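Tailspike protein (PDB 6E1R) probably recognises and hydrolyses capsular polysaccharide of Acinetobacter baumannii, this chain being the part of the trimeric phage tailspike that holds its parallel beta-helix. Local coordinates at residues E124-L129 with T154-F159; D270-Q275 with K294-S299. All blocks are in the same frame, centred on the assembly; numbering follows the deposited sequence.

Contact 1 (E124-L129 with T154-F159)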
loop_
_atom_site.group_PDB
_atom_site.type_symbol
_atom_site.label_atom_id
_atom_site.label_comp_id
_atom_site.label_asym_id
_atom_site.label_seq_id
_atom_site.Cartn_x
_atom_site.Cartn_y
_atom_site.Cartn_z
ATOM N N GLU A 124 -20.474 28.340 -11.242
ATOM C CA GLU A 124 -19.977 27.303 -12.134
ATOM C C GLU A 124 -18.460 27.211 -12.039
ATOM O O GLU A 124 -17.758 28.226 -12.027
ATOM C CB GLU A 124 -20.410 27.584 -13.572
ATOM C CG GLU A 124 -21.909 27.439 -13.792
ATOM C CD GLU A 124 -22.288 27.409 -15.259
ATOM O OE1 GLU A 124 -21.419 27.701 -16.107
ATOM O OE2 GLU A 124 -23.457 27.094 -15.567
ATOM N N LEU A 125 -17.957 25.982 -11.973
ATOM C CA LEU A 125 -16.528 25.739 -11.790
ATOM C C LEU A 125 -15.842 25.926 -13.136
ATOM O O LEU A 125 -15.933 25.069 -14.021
ATOM C CB LEU A 125 -16.298 24.344 -11.217
ATOM C CG LEU A 125 -14.909 23.913 -10.728
ATOM C CD1 LEU A 125 -15.058 22.759 -9.753
ATOM C CD2 LEU A 125 -13.976 23.516 -11.859
ATOM N N ASP A 126 -15.158 27.054 -13.299
ATOM C CA ASP A 126 -14.346 27.269 -14.487
ATOM C C ASP A 126 -13.125 26.360 -14.466
ATOM O O ASP A 126 -12.617 25.985 -13.404
ATOM C CB ASP A 126 -13.899 28.727 -14.581
ATOM C CG ASP A 126 -15.050 29.676 -14.827
ATOM O OD1 ASP A 126 -16.111 29.220 -15.303
ATOM O OD2 ASP A 126 -14.891 30.880 -14.544
ATOM N N ALA A 127 -12.656 26.001 -15.656
ATOM C CA ALA A 127 -11.510 25.111 -15.757
ATOM C C ALA A 127 -10.268 25.774 -15.173
ATOM O O ALA A 127 -10.125 27.000 -15.183
ATOM C CB ALA A 127 -11.265 24.725 -17.216
ATOM N N THR A 128 -9.366 24.941 -14.649
ATOM C CA THR A 128 -8.070 25.358 -14.110
ATOM C C THR A 128 -8.200 26.295 -12.914
ATOM O O THR A 128 -7.272 27.054 -12.618
ATOM C CB THR A 128 -7.190 26.001 -15.187
ATOM O OG1 THR A 128 -7.748 27.262 -15.578
ATOM C CG2 THR A 128 -7.087 25.090 -16.401
ATOM N N LEU A 129 -9.326 26.260 -12.204
ATOM C CA LEU A 129 -9.487 27.101 -11.025
ATOM C C LEU A 129 -8.631 26.577 -9.880
ATOM O O LEU A 129 -8.764 25.418 -9.474
ATOM C CB LEU A 129 -10.949 27.154 -10.593
ATOM C CG LEU A 129 -11.132 27.806 -9.216
ATOM C CD1 LEU A 129 -10.793 29.294 -9.253
ATOM C CD2 LEU A 129 -12.529 27.573 -8.657
ATOM N N THR A 154 -20.911 24.472 -9.235
ATOM C CA THR A 154 -21.601 23.674 -10.240
ATOM C C THR A 154 -20.591 23.210 -11.281
ATOM O O THR A 154 -19.982 24.034 -11.971
ATOM C CB THR A 154 -22.726 24.471 -10.899
ATOM O OG1 THR A 154 -23.797 24.652 -9.964
ATOM C CG2 THR A 154 -23.244 23.747 -12.127
ATOM N N VAL A 155 -20.413 21.897 -11.382
ATOM C CA VAL A 155 -19.493 21.321 -12.356
ATOM C C VAL A 155 -20.135 21.383 -13.734
ATOM O O VAL A 155 -21.285 20.967 -13.919
ATOM C CB VAL A 155 -19.129 19.880 -11.971
ATOM C CG1 VAL A 155 -18.144 19.299 -12.969
ATOM C CG2 VAL A 155 -18.555 19.841 -10.563
ATOM N N LYS A 156 -19.392 21.902 -14.709
ATOM C CA LYS A 156 -19.914 22.058 -16.056
ATOM C C LYS A 156 -20.000 20.708 -16.765
ATOM O O LYS A 156 -19.370 19.723 -16.372
ATOM C CB LYS A 156 -19.032 23.011 -16.860
ATOM C CG LYS A 156 -18.926 24.410 -16.275
ATOM C CD LYS A 156 -17.930 25.248 -17.057
ATOM C CE LYS A 156 -17.870 26.669 -16.532
ATOM N NZ LYS A 156 -16.932 27.506 -17.330
ATOM N N ALA A 157 -20.800 20.676 -17.828
ATOM C CA ALA A 157 -21.014 19.444 -18.572
ATOM C C ALA A 157 -19.749 19.030 -19.317
ATOM O O ALA A 157 -18.927 19.864 -19.707
ATOM C CB ALA A 157 -22.169 19.609 -19.558
ATOM N N GLY A 158 -19.603 17.724 -19.513
ATOM C CA GLY A 158 -18.455 17.218 -20.250
ATOM C C GLY A 158 -17.184 17.340 -19.433
ATOM O O GLY A 158 -17.109 16.892 -18.282
ATOM N N PHE A 159 -16.166 17.959 -20.033
ATOM C CA PHE A 159 -14.881 18.187 -19.386
ATOM C C PHE A 159 -14.614 19.670 -19.160
ATOM O O PHE A 159 -13.472 20.059 -18.896
ATOM C CB PHE A 159 -13.745 17.576 -20.211
ATOM C CG PHE A 159 -13.871 16.094 -20.427
ATOM C CD1 PHE A 159 -14.639 15.593 -21.465
ATOM C CD2 PHE A 159 -13.203 15.202 -19.604
ATOM C CE1 PHE A 159 -14.749 14.231 -21.670
ATOM C CE2 PHE A 159 -13.307 13.839 -19.806
ATOM C CZ PHE A 159 -14.083 13.354 -20.839
#

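Contact 2 (D270-Q275 with K294-S299)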
loop_
_atom_site.group_PDB
_atom_site.type_symbol
_atom_site.label_atom_id
_atom_site.label_comp_id
_atom_site.label_asym_id
_atom_site.label_seq_id
_atom_site.Cartn_x
_atom_site.Cartn_y
_atom_site.Cartn_z
ATOM N N ASP A 270 -21.635 4.957 -9.207
ATOM C CA ASP A 270 -22.251 3.970 -10.087
ATOM C C ASP A 270 -21.470 3.902 -11.398
ATOM O O ASP A 270 -20.298 4.291 -11.483
ATOM C CB ASP A 270 -23.732 4.309 -10.309
ATOM C CG ASP A 270 -23.936 5.686 -10.926
ATOM O OD1 ASP A 270 -22.935 6.376 -11.211
ATOM O OD2 ASP A 270 -25.104 6.079 -11.126
ATOM N N SER A 271 -22.131 3.395 -12.441
ATOM C CA SER A 271 -21.591 3.313 -13.797
ATOM C C SER A 271 -20.326 2.463 -13.875
ATOM O O SER A 271 -19.527 2.626 -14.803
ATOM C CB SER A 271 -21.325 4.708 -14.374
ATOM O OG SER A 271 -22.504 5.493 -14.358
ATOM N N TYR A 272 -20.139 1.554 -12.915
ATOM C CA TYR A 272 -18.965 0.680 -12.866
ATOM C C TYR A 272 -17.674 1.495 -12.806
ATOM O O TYR A 272 -16.690 1.188 -13.480
ATOM C CB TYR A 272 -18.952 -0.298 -14.043
ATOM C CG TYR A 272 -20.208 -1.134 -14.131
ATOM C CD1 TYR A 272 -21.292 -0.717 -14.892
ATOM C CD2 TYR A 272 -20.315 -2.336 -13.441
ATOM C CE1 TYR A 272 -22.445 -1.474 -14.971
ATOM C CE2 TYR A 272 -21.466 -3.103 -13.515
ATOM C CZ TYR A 272 -22.527 -2.666 -14.281
ATOM O OH TYR A 272 -23.674 -3.422 -14.358
ATOM N N GLY A 273 -17.687 2.548 -11.989
ATOM C CA GLY A 273 -16.496 3.360 -11.829
ATOM C C GLY A 273 -15.358 2.575 -11.207
ATOM O O GLY A 273 -15.563 1.692 -10.373
ATOM N N THR A 274 -14.140 2.921 -11.610
ATOM C CA THR A 274 -12.960 2.129 -11.297
ATOM C C THR A 274 -12.002 2.885 -10.384
ATOM O O THR A 274 -11.919 4.115 -10.416
ATOM C CB THR A 274 -12.221 1.725 -12.579
ATOM O OG1 THR A 274 -11.863 2.900 -13.318
ATOM C CG2 THR A 274 -13.103 0.846 -13.445
ATOM N N GLN A 275 -11.286 2.117 -9.560
ATOM C CA GLN A 275 -10.135 2.590 -8.788
ATOM C C GLN A 275 -10.540 3.674 -7.783
ATOM O O GLN A 275 -10.246 4.861 -7.934
ATOM C CB GLN A 275 -9.024 3.077 -9.726
ATOM C CG GLN A 275 -8.444 1.981 -10.607
ATOM C CD GLN A 275 -7.600 0.991 -9.830
ATOM O OE1 GLN A 275 -6.798 1.376 -8.978
ATOM N NE2 GLN A 275 -7.777 -0.294 -10.118
ATOM N N LYS A 294 -21.782 1.975 -0.814
ATOM C CA LYS A 294 -22.669 1.295 -1.752
ATOM C C LYS A 294 -22.283 1.746 -3.154
ATOM O O LYS A 294 -22.443 2.923 -3.495
ATOM C CB LYS A 294 -24.136 1.608 -1.474
ATOM C CG LYS A 294 -25.070 0.979 -2.499
ATOM C CD LYS A 294 -26.455 1.591 -2.464
ATOM C CE LYS A 294 -27.173 1.247 -1.187
ATOM N NZ LYS A 294 -28.588 1.723 -1.209
ATOM N N CYS A 295 -21.778 0.822 -3.965
ATOM C CA CYS A 295 -21.231 1.195 -5.259
ATOM C C CYS A 295 -21.554 0.145 -6.311
ATOM O O CYS A 295 -21.498 -1.058 -6.044
ATOM C CB CYS A 295 -19.712 1.389 -5.178
ATOM S SG CYS A 295 -18.797 -0.101 -4.718
ATOM N N THR A 296 -21.904 0.621 -7.504
ATOM C CA THR A 296 -21.941 -0.196 -8.715
ATOM C C THR A 296 -20.602 0.051 -9.402
ATOM O O THR A 296 -20.445 0.998 -10.172
ATOM C CB THR A 296 -23.119 0.178 -9.606
ATOM O OG1 THR A 296 -24.344 -0.003 -8.885
ATOM C CG2 THR A 296 -23.139 -0.681 -10.863
ATOM N N ALA A 297 -19.621 -0.792 -9.090
ATOM C CA ALA A 297 -18.239 -0.530 -9.455
ATOM C C ALA A 297 -17.618 -1.729 -10.155
ATOM O O ALA A 297 -18.131 -2.849 -10.103
ATOM C CB ALA A 297 -17.398 -0.173 -8.222
ATOM N N SER A 298 -16.499 -1.462 -10.823
ATOM C CA SER A 298 -15.589 -2.479 -11.323
ATOM C C SER A 298 -14.187 -2.111 -10.855
ATOM O O SER A 298 -13.974 -1.053 -10.254
ATOM C CB SER A 298 -15.657 -2.613 -12.851
ATOM O OG SER A 298 -15.303 -1.405 -13.494
ATOM N N SER A 299 -13.228 -3.008 -11.115
ATOM C CA SER A 299 -11.845 -2.899 -10.651
ATOM C C SER A 299 -11.795 -3.050 -9.132
ATOM O O SER A 299 -12.821 -2.897 -8.458
ATOM C CB SER A 299 -11.210 -1.576 -11.098
ATOM O OG SER A 299 -10.740 -1.663 -12.430
HETATM O O HOH W 1 -12.627 0.078 -8.431
#

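Contact 1 (E124-L129 with T154-F159)
Leu125 N donates to Thr154 O over 2.8 Å, and this nearly straight backbone bond (N-H...O 166°) joins the end of strand 123-124 to strand 151-155. The same carbonyl oxygen also takes a CA-H...O contact from Glu124, with CA and O 3.3 Å apart. Glu124 and Thr154 form a parallel bridge pair, their side chains on one face of the sheet. There Glu124 CG and Thr154 CB come within 4.2 Å, while Thr154 OG1 is hydrogen-bonded to Thr122.

The charged part of the contact belongs to Lys156. Its chain, extended beyond CG, carries CD and CE past the carbonyl of Leu125, CE lying 3.6 Å from Leu125 O, and brings NZ to Asp126 OD1 at 2.8 Å. This salt bridge meets the carboxylate on its anti side, 28° out of plane. Glu124 crosses the lysine chain at about a right angle, OE1 resting 3.7 Å from Lys156 CE; its carboxylate remains 4.7 Å from NZ when measured at OE1, which may add a weak longer-range attraction. Ser161 OG hydrogen-bonds both Leu125 O and Lys156 N, bridging the two segments from outside the pair.

Leu125, buried, packs on Ser164 and Phe166 of strand 164-167 and on Phe182 of strand 178-184, whereas Asp126 and Leu129 lean on helix 94-106, and Thr128 reaches Phe140 of the second subunit.

Contact 2 (D270-Q275 with K294-S299)
Thr296 CG2 sits over the centre of the Tyr272 ring, a CH-pi contact with the methyl 4.0 Å from the centroid and 11° off the ring normal. With OG1 beside the backbone N (chi1 -59°), CG2 lies anti to that N, which sets the methyl over the ring; the tyrosine hydroxyl is held by Asn323. Farther along, Ala297 CB packs against Gly273 O, and Thr274 CB and Ser299 CB touch at 3.8 Å.

Backbone bonding is imperfect: Tyr272 N reaches Thr296 O only through a weak, bent bond (125°), and Ser298 N gives a weak one to Gly273 O at 3.3 Å. The chain turns a corner at Ser271 and Tyr272, both with positive phi. Such a corner between strands 267-270 and 273-278 is how a right-handed parallel beta-helix passes from one face to the next, while strand 293-297 belongs to the following coil.

Side-chain hydrogen bonding comes from Ser298, whose OG donates to Tyr272 O at 2.9 Å from above the carbonyl plane. A water accepts a hydrogen bond from Gln275 N at 2.7 Å and also lies close to Ser298 O, where its choice of acceptor is uncertain. The hydroxyls of Thr274 and Ser299 are bonded respectively to Tyr307 and His338 of the second subunit.

In the fold
Both contacts join segments from successive coils of the parallel beta-helix, yet they involve different strands: contact 1 links 123-124 with 151-155, and contact 2 links the corner after 267-270 with the end of 293-297. Their centres lie about 23 Å apart, and they do not touch. Contact 1, farther from the middle of the chain, is partly buried; its chemistry mixes one sound strand bond with a salt bridge toward the outside. Contact 2 is buried and carries no charge pair across it, relying on an aromatic face, serine and threonine groups and a water. Each meets the second subunit, through Thr128 in the first and several polar side chains in the second.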